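Local structure of endoglucanase A (Clostridium longisporum, 6Q1I) at residues Q160-L163 with Y168-T171. The protein hydrolyses internal beta-1,4-glucosidic linkages in barley beta-glucan, lichenan and carboxymethylcellulose, also attacks xylan, and prefers the longer cellooligosaccharides. Numbering follows the deposited sequence.
Unlike the reference sequence in segment 160-163: Gln160 (reference Glu).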
loop_
_atom_site.group_PDB
_atom_site.type_symbol
_atom_site.label_atom_id
_atom_site.label_comp_id
_atom_site.label_asym_id
_atom_site.label_seq_id
_atom_site.Cartn_x
_atom_site.Cartn_y
_atom_site.Cartn_z
ATOM N N GLN A 160 -2.317 7.153 2.642
ATOM C CA GLN A 160 -3.463 7.867 2.075
ATOM C C GLN A 160 -3.551 9.254 2.693
ATOM O O GLN A 160 -4.558 9.621 3.311
ATOM C CB GLN A 160 -4.751 7.078 2.304
ATOM C CG GLN A 160 -4.768 5.741 1.571
ATOM C CD GLN A 160 -6.077 4.994 1.705
ATOM O OE1 GLN A 160 -6.921 5.315 2.540
ATOM N NE2 GLN A 160 -6.241 3.992 0.891
ATOM N N PRO A 161 -2.515 10.071 2.516
ATOM C CA PRO A 161 -2.464 11.356 3.221
ATOM C C PRO A 161 -3.576 12.285 2.752
ATOM O O PRO A 161 -3.750 12.507 1.555
ATOM C CB PRO A 161 -1.074 11.895 2.861
ATOM C CG PRO A 161 -0.761 11.265 1.545
ATOM C CD PRO A 161 -1.338 9.873 1.651
ATOM N N ARG A 162 -4.319 12.838 3.706
ATOM C CA ARG A 162 -5.545 13.559 3.384
ATOM C C ARG A 162 -5.959 14.413 4.578
ATOM O O ARG A 162 -5.400 14.296 5.671
ATOM C CB ARG A 162 -6.668 12.581 3.022
ATOM C CG ARG A 162 -7.097 11.694 4.197
ATOM C CD ARG A 162 -7.947 10.505 3.778
ATOM N NE ARG A 162 -8.420 9.736 4.930
ATOM C CZ ARG A 162 -7.748 8.744 5.519
ATOM N NH1 ARG A 162 -6.551 8.376 5.087
ATOM N NH2 ARG A 162 -8.288 8.100 6.543
ATOM N N LEU A 163 -6.981 15.257 4.360
ATOM C CA LEU A 163 -7.523 16.127 5.412
ATOM C C LEU A 163 -8.557 15.349 6.227
ATOM O O LEU A 163 -9.773 15.537 6.105
ATOM C CB LEU A 163 -8.128 17.388 4.803
ATOM C CG LEU A 163 -7.165 18.373 4.139
ATOM C CD1 LEU A 163 -7.943 19.443 3.367
ATOM C CD2 LEU A 163 -6.246 19.037 5.163
ATOM N N TYR A 168 -13.399 17.552 3.108
ATOM C CA TYR A 168 -12.553 17.262 1.963
ATOM C C TYR A 168 -11.801 15.942 2.079
ATOM O O TYR A 168 -11.003 15.615 1.191
ATOM C CB TYR A 168 -11.532 18.383 1.815
ATOM C CG TYR A 168 -12.128 19.754 1.579
ATOM C CD1 TYR A 168 -12.673 20.085 0.343
ATOM C CD2 TYR A 168 -12.137 20.725 2.586
ATOM C CE1 TYR A 168 -13.195 21.336 0.101
ATOM C CE2 TYR A 168 -12.660 21.996 2.353
ATOM C CZ TYR A 168 -13.199 22.285 1.104
ATOM O OH TYR A 168 -13.727 23.523 0.811
ATOM N N GLU A 169 -12.032 15.182 3.150
ATOM C CA GLU A 169 -11.259 13.968 3.397
ATOM C C GLU A 169 -11.317 13.013 2.213
ATOM O O GLU A 169 -10.280 12.519 1.752
ATOM C CB GLU A 169 -11.761 13.278 4.666
ATOM C CG GLU A 169 -11.039 11.973 4.959
ATOM C CD GLU A 169 -11.279 11.408 6.340
ATOM O OE1 GLU A 169 -12.083 11.975 7.121
ATOM O OE2 GLU A 169 -10.624 10.381 6.633
ATOM N N TRP A 170 -12.526 12.734 1.714
ATOM C CA TRP A 170 -12.759 11.696 0.714
ATOM C C TRP A 170 -13.227 12.258 -0.623
ATOM O O TRP A 170 -13.695 11.497 -1.478
ATOM C CB TRP A 170 -13.747 10.657 1.241
ATOM C CG TRP A 170 -13.226 9.888 2.414
ATOM C CD1 TRP A 170 -13.768 9.835 3.664
ATOM C CD2 TRP A 170 -12.048 9.069 2.448
ATOM N NE1 TRP A 170 -13.011 9.016 4.472
ATOM C CE2 TRP A 170 -11.951 8.531 3.749
ATOM C CE3 TRP A 170 -11.073 8.729 1.500
ATOM C CZ2 TRP A 170 -10.920 7.668 4.127
ATOM C CZ3 TRP A 170 -10.046 7.872 1.879
ATOM C CH2 TRP A 170 -9.981 7.352 3.180
ATOM N N THR A 171 -13.078 13.564 -0.841
ATOM C CA THR A 171 -13.512 14.209 -2.070
ATOM C C THR A 171 -12.351 14.700 -2.923
ATOM O O THR A 171 -12.580 15.430 -3.887
ATOM C CB THR A 171 -14.430 15.392 -1.743
ATOM O OG1 THR A 171 -13.675 16.364 -1.004
ATOM C CG2 THR A 171 -15.621 14.937 -0.919
HETATM O O HOH W 1 -10.689 8.301 8.226
#
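Arg162 and Glu169 form a salt bridge in which NE donates to OE2 of the carboxylate at 2.9 Å, on that oxygen's anti lone pair. NH2 of Arg162 adds a weak bond to the same OE2, and a water bridges the two atoms. The guanidinium and carboxylate planes are 25° apart. With CG between the backbone N and the carbonyl carbon (chi1 65°), a turn at the last torsion (chi4 -87°) brings Arg162 NH1 to the carbonyl O of Gln160, 2.9 Å away; Glu169 OE1 accepts from Gly165 N. Trp170 lies offset over one guanidinium face, its CZ2 3.3 Å from Arg162 NE, and Arg162 CD makes a CH-pi contact with the six-membered ring. Gln160 OE1 meets the indole edge at CH2 (3.7 Å), whereas its NE2 is hydrogen-bonded to His234 ND1. Farther out, Leu163 CD1 packs on Tyr168 CB. This loop follows strand 153-156 of the family 5 catalytic domain, a TIM barrel. Gln160 replaces the glutamate that is by similarity the proton donor; its side chain lies about 4 Å from that of Gln284, likewise changed, at the by-similarity nucleophile position. In-plane bonds and a stacked indole thus restrict guanidinium rotation, tying the backbone of the presumed proton-donor position to residues 168-171.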